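Phenylalanyl-tRNA synthetase beta chain (Pyrococcus horikoshii, PDB 2CXI) forms, as part of its beta subunit and together with the alpha subunit, the tetrameric synthetase that attaches L-phenylalanine to tRNA(Phe) at the cost of ATP. Local coordinates at residues E305-E313 / L323-I332; G143-K151 / E219-D227. All blocks are in the same frame, centred on the assembly; numbering follows the deposited sequence.

Contact 1 (E305-E313 / L323-I332); sequences ELLEKMMYE and LKYPAFRDDI
Tyr312 lays its ring alongside the 323-332 segment: CD1 lies 3.8 Å from Tyr325 CB, and CE1 and OH reach the CD1 methyl of Ile332, which comes from the opposite direction. Placing CG beside its own backbone N (chi1 -66°) carries the hydroxyl to the Arg329 guanidinium, whose plane is turned 63° from the ring; the hydroxyl's hydrogen bond goes to Asp341. One water sits 3.5 Å above the ring plane, donates to Met310 O and weakly accepts from Arg329 NH1. A phenylalanine here would probably leave the Asp341 carboxylate without its hydroxyl partner and open a gap beside Ile332 CD1. Around this, the selenium-labelled Met311 meets the Phe328 ring at its edge, CE 3.6 Å from CZ, a Met-aromatic contact. Arg329 is held side-on by Asp331, NE to OD1 at 2.9 Å and NH2 to OD2 at 2.8 Å. Paired backbone bonds, Glu313 N to Lys324 O and Lys324 N to Glu313 O, set the strand register. Met311, at positive phi, closes helix 300-309 in a Schellman motif that turns the chain into the antiparallel B5 sheet, next to the predicted magnesium ligands Asp331 and Asp341.

Contact 2 (G143-K151 / E219-D227); sequences GIFDFDKIK and EFTGRVTTD
Gly222 packs directly against Phe145, Asp146 and Ile150, and its carbonyl oxygen accepts from Asp146 N at 2.8 Å with an N-H...O angle of 165°. The donor stands 45° out of the carbonyl plane, and the same oxygen lies 3.2 Å from Phe145 CA and near the plane of the Phe145 ring, at its edge. Space here is short: a beta carbon on Gly222 would come 3.1 Å from Ile150 CG2, and positive phi also favours glycine. Beside it, one methyl of Val224, CG2, rests over the Phe145 backbone, 3.5 Å from its carbonyl carbon, and meets Ile144 CG2 at 3.7 Å; helix 116-133 backs both side chains.

The other side is more polar and watery. Lys149, extended beyond CG, runs past Gly222; its NZ is modelled 2.5 Å from Arg223 O, doubtfully short for a hydrogen bond, while a water bridges NZ to Thr225 OG1. A second water donates to Lys149 O and accepts from Gly222 N. Asp146 carries its carboxylate anti to the backbone N (chi1 -167°), where OD1 takes Asp148 N and OD2 bonds Thr228. That Asx turn leads strand 140-146 into the 3-10 turn at 147-149, and Thr225 OG1 makes an ST turn with Asp227 N. The contact thus packs a loop lacking regular structure against the end of a strand in the mixed sheet of the B3/4 domain, probably the amino acid-editing domain.

Overall arrangement
Contact 2 comes first along the chain and closes before contact 1 opens. Their centres are 34 Å apart and their nearest atoms about 15 Å, on opposite sides of the chain's centre, so neither touches the other. They share no sheet: strand 140-146 of contact 2 pairs with 231-237 in the large mixed sheet of the B3/4 region, whereas contact 1 joins helix 300-309 to strand 320-325, the middle strand of the three-stranded B5 sheet. Contact 1 spans only a hairpin, contact 2 a long excursion of 67 residues. Helix 240-255, which follows strand 231-237, packs on Phe328 of contact 1 and thereby links the two regions.

Contact 1 (E305-E313 / L323-I332)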
loop_
_atom_site.group_PDB
_atom_site.type_symbol
_atom_site.label_atom_id
_atom_site.label_comp_id
_atom_site.label_asym_id
_atom_site.label_seq_id
_atom_site.Cartn_x
_atom_site.Cartn_y
_atom_site.Cartn_z
ATOM N N GLU A 305 -13.897 38.322 32.920
ATOM C CA GLU A 305 -14.813 37.317 33.432
ATOM C C GLU A 305 -16.047 37.177 32.544
ATOM O O GLU A 305 -16.551 36.083 32.366
ATOM C CB GLU A 305 -15.299 37.689 34.822
ATOM C CG GLU A 305 -14.243 37.634 35.924
ATOM C CD GLU A 305 -14.870 37.893 37.274
ATOM O OE1 GLU A 305 -14.538 38.922 37.934
ATOM O OE2 GLU A 305 -15.736 37.071 37.659
ATOM N N LEU A 306 -16.555 38.287 32.034
ATOM C CA LEU A 306 -17.715 38.234 31.128
ATOM C C LEU A 306 -17.353 37.538 29.805
ATOM O O LEU A 306 -18.104 36.685 29.328
ATOM C CB LEU A 306 -18.259 39.632 30.865
ATOM C CG LEU A 306 -18.966 40.331 32.045
ATOM C CD1 LEU A 306 -19.391 41.706 31.601
ATOM C CD2 LEU A 306 -20.185 39.556 32.613
ATOM N N LEU A 307 -16.203 37.893 29.225
ATOM C CA LEU A 307 -15.762 37.256 27.978
ATOM C C LEU A 307 -15.430 35.764 28.142
ATOM O O LEU A 307 -15.642 34.978 27.225
ATOM C CB LEU A 307 -14.552 37.997 27.415
ATOM C CG LEU A 307 -14.839 39.405 26.873
ATOM C CD1 LEU A 307 -13.495 40.058 26.579
ATOM C CD2 LEU A 307 -15.698 39.370 25.618
ATOM N N GLU A 308 -14.927 35.369 29.317
ATOM C CA GLU A 308 -14.761 33.934 29.599
ATOM C C GLU A 308 -16.081 33.136 29.624
ATOM O O GLU A 308 -16.083 31.993 29.214
ATOM C CB GLU A 308 -13.916 33.698 30.859
ATOM C CG GLU A 308 -12.475 34.153 30.682
ATOM C CD GLU A 308 -11.627 33.977 31.934
ATOM O OE1 GLU A 308 -12.181 34.059 33.040
ATOM O OE2 GLU A 308 -10.399 33.783 31.794
ATOM N N LYS A 309 -17.186 33.740 30.093
ATOM C CA LYS A 309 -18.520 33.137 29.981
ATOM C C LYS A 309 -19.011 33.021 28.542
ATOM O O LYS A 309 -19.941 32.298 28.293
ATOM C CB LYS A 309 -19.569 33.952 30.769
ATOM C CG LYS A 309 -19.438 33.879 32.277
ATOM C CD LYS A 309 -20.395 34.862 32.959
ATOM C CE LYS A 309 -20.120 34.892 34.474
ATOM N NZ LYS A 309 -21.218 35.614 35.205
HETATM N N MSE A 310 -18.401 33.768 27.621
HETATM C CA MSE A 310 -18.773 33.788 26.193
HETATM C C MSE A 310 -17.805 32.933 25.371
HETATM O O MSE A 310 -17.808 32.957 24.140
HETATM C CB MSE A 310 -18.834 35.222 25.678
HETATM C CG MSE A 310 -19.832 36.073 26.452
HETATM SE SE MSE A 310 -21.678 35.246 26.296
HETATM C CE MSE A 310 -22.059 35.565 24.358
HETATM N N MSE A 311 -17.007 32.157 26.093
HETATM C CA MSE A 311 -16.122 31.127 25.532
HETATM C C MSE A 311 -14.836 31.692 24.946
HETATM O O MSE A 311 -14.196 31.040 24.100
HETATM C CB MSE A 311 -16.843 30.226 24.514
HETATM C CG MSE A 311 -18.089 29.544 25.101
HETATM SE SE MSE A 311 -18.897 28.280 23.881
HETATM C CE MSE A 311 -19.324 29.397 22.567
ATOM N N TYR A 312 -14.416 32.866 25.433
ATOM C CA TYR A 312 -13.137 33.423 24.983
ATOM C C TYR A 312 -12.008 33.078 25.939
ATOM O O TYR A 312 -12.196 33.046 27.149
ATOM C CB TYR A 312 -13.134 34.963 24.861
ATOM C CG TYR A 312 -14.016 35.573 23.808
ATOM C CD1 TYR A 312 -13.494 35.971 22.557
ATOM C CD2 TYR A 312 -15.358 35.839 24.090
ATOM C CE1 TYR A 312 -14.315 36.571 21.597
ATOM C CE2 TYR A 312 -16.177 36.442 23.130
ATOM C CZ TYR A 312 -15.659 36.818 21.920
ATOM O OH TYR A 312 -16.488 37.422 20.998
ATOM N N GLU A 313 -10.815 32.893 25.380
ATOM C CA GLU A 313 -9.611 33.010 26.172
ATOM C C GLU A 313 -9.216 34.465 26.164
ATOM O O GLU A 313 -9.315 35.127 25.136
ATOM C CB GLU A 313 -8.459 32.148 25.638
ATOM C CG GLU A 313 -7.167 32.357 26.415
ATOM C CD GLU A 313 -6.015 31.603 25.793
ATOM O OE1 GLU A 313 -5.964 30.376 25.970
ATOM O OE2 GLU A 313 -5.180 32.251 25.131
ATOM N N LEU A 323 -7.422 37.995 22.540
ATOM C CA LEU A 323 -8.515 37.010 22.698
ATOM C C LEU A 323 -8.288 35.816 21.796
ATOM O O LEU A 323 -7.761 35.977 20.707
ATOM C CB LEU A 323 -9.851 37.630 22.279
ATOM C CG LEU A 323 -10.200 38.958 22.958
ATOM C CD1 LEU A 323 -11.474 39.549 22.295
ATOM C CD2 LEU A 323 -10.372 38.721 24.456
ATOM N N LYS A 324 -8.704 34.643 22.264
ATOM C CA LYS A 324 -8.890 33.496 21.390
ATOM C C LYS A 324 -10.364 33.069 21.522
ATOM O O LYS A 324 -10.931 33.172 22.590
ATOM C CB LYS A 324 -7.960 32.341 21.779
ATOM C CG LYS A 324 -6.484 32.639 21.479
ATOM C CD LYS A 324 -5.629 31.476 21.806
ATOM C CE LYS A 324 -4.174 31.869 21.556
ATOM N NZ LYS A 324 -3.312 30.890 22.240
ATOM N N TYR A 325 -10.941 32.580 20.432
ATOM C CA TYR A 325 -12.314 32.076 20.453
ATOM C C TYR A 325 -12.433 30.820 19.594
ATOM O O TYR A 325 -11.536 30.540 18.763
ATOM C CB TYR A 325 -13.293 33.195 20.031
ATOM C CG TYR A 325 -13.103 33.726 18.604
ATOM C CD1 TYR A 325 -12.223 34.785 18.335
ATOM C CD2 TYR A 325 -13.824 33.187 17.542
ATOM C CE1 TYR A 325 -12.078 35.318 17.025
ATOM C CE2 TYR A 325 -13.690 33.684 16.243
ATOM C CZ TYR A 325 -12.819 34.749 15.984
ATOM O OH TYR A 325 -12.695 35.224 14.681
ATOM N N PRO A 326 -13.497 30.034 19.812
ATOM C CA PRO A 326 -13.627 28.695 19.186
ATOM C C PRO A 326 -13.654 28.766 17.660
ATOM O O PRO A 326 -14.202 29.720 17.095
ATOM C CB PRO A 326 -14.985 28.201 19.685
ATOM C CG PRO A 326 -15.249 28.994 20.936
ATOM C CD PRO A 326 -14.635 30.336 20.716
ATOM N N ALA A 327 -13.035 27.780 17.001
ATOM C CA ALA A 327 -12.981 27.719 15.526
ATOM C C ALA A 327 -14.351 27.429 14.910
ATOM O O ALA A 327 -14.495 27.506 13.686
ATOM C CB ALA A 327 -11.981 26.624 15.075
ATOM N N PHE A 328 -15.340 27.073 15.741
ATOM C CA PHE A 328 -16.745 26.889 15.260
ATOM C C PHE A 328 -17.523 28.230 15.042
ATOM O O PHE A 328 -18.674 28.219 14.587
ATOM C CB PHE A 328 -17.533 25.863 16.122
ATOM C CG PHE A 328 -17.710 26.250 17.588
ATOM C CD1 PHE A 328 -17.151 25.459 18.580
ATOM C CD2 PHE A 328 -18.476 27.364 17.973
ATOM C CE1 PHE A 328 -17.291 25.779 19.930
ATOM C CE2 PHE A 328 -18.658 27.687 19.322
ATOM C CZ PHE A 328 -18.055 26.901 20.314
ATOM N N ARG A 329 -16.869 29.365 15.361
ATOM C CA ARG A 329 -17.430 30.703 15.115
ATOM C C ARG A 329 -16.707 31.387 13.963
ATOM O O ARG A 329 -15.480 31.283 13.835
ATOM C CB ARG A 329 -17.294 31.607 16.350
ATOM C CG ARG A 329 -18.140 31.232 17.579
ATOM C CD ARG A 329 -18.062 32.280 18.645
ATOM N NE ARG A 329 -18.623 33.590 18.258
ATOM C CZ ARG A 329 -18.799 34.582 19.144
ATOM N NH1 ARG A 329 -18.424 34.397 20.420
ATOM N NH2 ARG A 329 -19.320 35.745 18.772
ATOM N N ASP A 330 -17.460 32.063 13.111
ATOM C CA ASP A 330 -16.848 32.910 12.110
ATOM C C ASP A 330 -17.601 34.245 11.976
ATOM O O ASP A 330 -17.457 34.946 10.972
ATOM C CB ASP A 330 -16.665 32.173 10.752
ATOM C CG ASP A 330 -17.956 32.100 9.923
ATOM O OD1 ASP A 330 -19.062 32.407 10.473
ATOM O OD2 ASP A 330 -17.954 31.737 8.709
ATOM N N ASP A 331 -18.374 34.602 13.004
ATOM C CA ASP A 331 -19.155 35.826 13.003
ATOM C C ASP A 331 -18.404 37.055 13.516
ATOM O O ASP A 331 -18.891 38.170 13.350
ATOM C CB ASP A 331 -20.420 35.674 13.867
ATOM C CG ASP A 331 -20.106 35.313 15.306
ATOM O OD1 ASP A 331 -19.285 34.374 15.531
ATOM O OD2 ASP A 331 -20.631 35.911 16.284
ATOM N N ILE A 332 -17.253 36.869 14.150
ATOM C CA ILE A 332 -16.499 37.989 14.710
ATOM C C ILE A 332 -15.691 38.668 13.609
ATOM O O ILE A 332 -14.913 38.005 12.915
ATOM C CB ILE A 332 -15.595 37.514 15.849
ATOM C CG1 ILE A 332 -16.443 37.041 17.037
ATOM C CG2 ILE A 332 -14.662 38.638 16.302
ATOM C CD1 ILE A 332 -15.661 36.234 18.030
HETATM O O HOH W 1 -16.172 33.046 21.873
#

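Contact 2 (G143-K151 / E219-D227)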
loop_
_atom_site.group_PDB
_atom_site.type_symbol
_atom_site.label_atom_id
_atom_site.label_comp_id
_atom_site.label_asym_id
_atom_site.label_seq_id
_atom_site.Cartn_x
_atom_site.Cartn_y
_atom_site.Cartn_z
ATOM N N GLY A 143 -22.696 15.553 4.392
ATOM C CA GLY A 143 -22.996 14.108 4.475
ATOM C C GLY A 143 -22.423 13.482 5.762
ATOM O O GLY A 143 -21.335 13.885 6.255
ATOM N N ILE A 144 -23.149 12.498 6.299
ATOM C CA ILE A 144 -22.654 11.708 7.443
ATOM C C ILE A 144 -22.786 10.228 7.138
ATOM O O ILE A 144 -23.784 9.788 6.543
ATOM C CB ILE A 144 -23.399 12.070 8.731
ATOM C CG1 ILE A 144 -23.163 13.541 9.077
ATOM C CG2 ILE A 144 -22.860 11.263 9.884
ATOM C CD1 ILE A 144 -24.192 14.058 10.094
ATOM N N PHE A 145 -21.768 9.473 7.543
ATOM C CA PHE A 145 -21.599 8.069 7.153
ATOM C C PHE A 145 -21.040 7.258 8.306
ATOM O O PHE A 145 -20.299 7.779 9.131
ATOM C CB PHE A 145 -20.690 7.941 5.908
ATOM C CG PHE A 145 -21.178 8.765 4.724
ATOM C CD1 PHE A 145 -20.721 10.070 4.543
ATOM C CD2 PHE A 145 -22.187 8.271 3.870
ATOM C CE1 PHE A 145 -21.208 10.873 3.481
ATOM C CE2 PHE A 145 -22.675 9.052 2.807
ATOM C CZ PHE A 145 -22.169 10.344 2.607
ATOM N N ASP A 146 -21.373 5.972 8.335
ATOM C CA ASP A 146 -20.732 5.062 9.270
ATOM C C ASP A 146 -19.348 4.660 8.751
ATOM O O ASP A 146 -19.214 3.916 7.744
ATOM C CB ASP A 146 -21.622 3.818 9.457
ATOM C CG ASP A 146 -21.190 2.948 10.647
ATOM O OD1 ASP A 146 -19.977 2.828 10.937
ATOM O OD2 ASP A 146 -22.040 2.409 11.378
ATOM N N PHE A 147 -18.317 5.152 9.431
ATOM C CA PHE A 147 -16.928 4.955 8.999
ATOM C C PHE A 147 -16.517 3.471 8.917
ATOM O O PHE A 147 -15.729 3.063 8.026
ATOM C CB PHE A 147 -15.966 5.729 9.898
ATOM C CG PHE A 147 -14.503 5.531 9.524
ATOM C CD1 PHE A 147 -14.016 6.039 8.337
ATOM C CD2 PHE A 147 -13.649 4.787 10.347
ATOM C CE1 PHE A 147 -12.646 5.851 7.943
ATOM C CE2 PHE A 147 -12.281 4.589 9.977
ATOM C CZ PHE A 147 -11.801 5.154 8.765
ATOM N N ASP A 148 -17.093 2.671 9.809
ATOM C CA ASP A 148 -16.821 1.221 9.846
ATOM C C ASP A 148 -17.348 0.511 8.619
ATOM O O ASP A 148 -16.967 -0.607 8.359
ATOM C CB ASP A 148 -17.435 0.603 11.099
ATOM C CG ASP A 148 -16.763 1.080 12.346
ATOM O OD1 ASP A 148 -15.637 1.609 12.254
ATOM O OD2 ASP A 148 -17.283 0.938 13.462
ATOM N N LYS A 149 -18.208 1.187 7.862
ATOM C CA LYS A 149 -18.868 0.580 6.717
ATOM C C LYS A 149 -18.246 1.016 5.392
ATOM O O LYS A 149 -18.739 0.640 4.308
ATOM C CB LYS A 149 -20.366 0.897 6.744
ATOM C CG LYS A 149 -21.125 0.207 7.945
ATOM C CD LYS A 149 -22.644 0.428 7.795
ATOM C CE LYS A 149 -23.376 0.229 9.107
ATOM N NZ LYS A 149 -24.724 0.871 9.124
ATOM N N ILE A 150 -17.191 1.825 5.445
ATOM C CA ILE A 150 -16.579 2.281 4.166
ATOM C C ILE A 150 -15.113 1.878 4.132
ATOM O O ILE A 150 -14.543 1.628 5.180
ATOM C CB ILE A 150 -16.767 3.813 3.945
ATOM C CG1 ILE A 150 -15.928 4.603 4.977
ATOM C CG2 ILE A 150 -18.317 4.156 3.876
ATOM C CD1 ILE A 150 -15.969 6.178 4.860
ATOM N N LYS A 151 -14.526 1.806 2.938
ATOM C CA LYS A 151 -13.122 1.425 2.799
ATOM C C LYS A 151 -12.308 2.569 2.206
ATOM O O LYS A 151 -12.376 2.838 1.003
ATOM C CB LYS A 151 -12.966 0.153 1.963
ATOM C CG LYS A 151 -11.530 -0.408 1.972
ATOM C CD LYS A 151 -11.451 -1.668 1.057
ATOM C CE LYS A 151 -10.129 -2.378 1.204
ATOM N NZ LYS A 151 -10.182 -3.781 0.589
ATOM N N GLU A 219 -28.378 4.245 -0.547
ATOM C CA GLU A 219 -29.208 3.324 0.250
ATOM C C GLU A 219 -28.366 2.309 1.075
ATOM O O GLU A 219 -28.705 1.984 2.221
ATOM C CB GLU A 219 -30.174 2.570 -0.691
ATOM C CG GLU A 219 -31.029 1.520 0.017
ATOM C CD GLU A 219 -32.076 2.096 0.974
ATOM O OE1 GLU A 219 -32.316 3.316 1.072
ATOM O OE2 GLU A 219 -32.698 1.290 1.662
ATOM N N PHE A 220 -27.280 1.820 0.499
ATOM C CA PHE A 220 -26.570 0.684 1.092
ATOM C C PHE A 220 -25.166 0.935 1.609
ATOM O O PHE A 220 -24.633 0.110 2.368
ATOM C CB PHE A 220 -26.470 -0.432 0.067
ATOM C CG PHE A 220 -27.814 -0.964 -0.371
ATOM C CD1 PHE A 220 -28.563 -1.774 0.477
ATOM C CD2 PHE A 220 -28.330 -0.639 -1.643
ATOM C CE1 PHE A 220 -29.826 -2.270 0.075
ATOM C CE2 PHE A 220 -29.591 -1.131 -2.055
ATOM C CZ PHE A 220 -30.324 -1.952 -1.194
ATOM N N THR A 221 -24.566 2.047 1.203
ATOM C CA THR A 221 -23.174 2.299 1.601
ATOM C C THR A 221 -23.042 3.315 2.721
ATOM O O THR A 221 -23.403 4.497 2.535
ATOM C CB THR A 221 -22.361 2.762 0.382
ATOM O OG1 THR A 221 -22.377 1.717 -0.588
ATOM C CG2 THR A 221 -20.845 2.882 0.751
ATOM N N GLY A 222 -22.476 2.861 3.846
ATOM C CA GLY A 222 -22.148 3.718 4.986
ATOM C C GLY A 222 -23.322 4.304 5.750
ATOM O O GLY A 222 -23.212 5.402 6.334
ATOM N N ARG A 223 -24.453 3.592 5.783
ATOM C CA ARG A 223 -25.626 4.098 6.532
ATOM C C ARG A 223 -25.391 4.258 8.028
ATOM O O ARG A 223 -24.823 3.378 8.679
ATOM C CB ARG A 223 -26.846 3.205 6.264
ATOM C CG ARG A 223 -27.258 3.269 4.804
ATOM C CD ARG A 223 -28.044 4.526 4.429
ATOM N NE ARG A 223 -29.250 4.741 5.242
ATOM C CZ ARG A 223 -30.396 4.094 5.074
ATOM N NH1 ARG A 223 -30.519 3.166 4.143
ATOM N NH2 ARG A 223 -31.432 4.386 5.849
ATOM N N VAL A 224 -25.761 5.419 8.562
ATOM C CA VAL A 224 -25.673 5.694 9.994
ATOM C C VAL A 224 -26.944 5.201 10.711
ATOM O O VAL A 224 -28.063 5.515 10.317
ATOM C CB VAL A 224 -25.508 7.214 10.297
ATOM C CG1 VAL A 224 -25.346 7.467 11.794
ATOM C CG2 VAL A 224 -24.300 7.821 9.539
ATOM N N THR A 225 -26.748 4.439 11.775
ATOM C CA THR A 225 -27.872 3.983 12.612
ATOM C C THR A 225 -27.537 4.332 14.062
ATOM O O THR A 225 -26.446 4.845 14.343
ATOM C CB THR A 225 -28.103 2.438 12.475
ATOM O OG1 THR A 225 -27.022 1.744 13.099
ATOM C CG2 THR A 225 -28.091 1.939 10.991
ATOM N N THR A 226 -28.436 4.036 15.009
ATOM C CA THR A 226 -28.051 4.188 16.425
ATOM C C THR A 226 -26.948 3.194 16.865
ATOM O O THR A 226 -26.387 3.362 17.945
ATOM C CB THR A 226 -29.280 4.049 17.376
ATOM O OG1 THR A 226 -29.881 2.775 17.142
ATOM C CG2 THR A 226 -30.374 5.066 17.013
ATOM N N ASP A 227 -26.635 2.170 16.053
ATOM C CA ASP A 227 -25.483 1.277 16.330
ATOM C C ASP A 227 -24.142 1.836 15.852
ATOM O O ASP A 227 -23.063 1.330 16.222
ATOM C CB ASP A 227 -25.694 -0.095 15.718
ATOM C CG ASP A 227 -26.830 -0.850 16.388
ATOM O OD1 ASP A 227 -26.976 -0.752 17.620
ATOM O OD2 ASP A 227 -27.652 -1.534 15.746
HETATM O O HOH W 2 -21.375 -0.008 3.546
HETATM O O HOH W 3 -25.152 0.313 11.719
#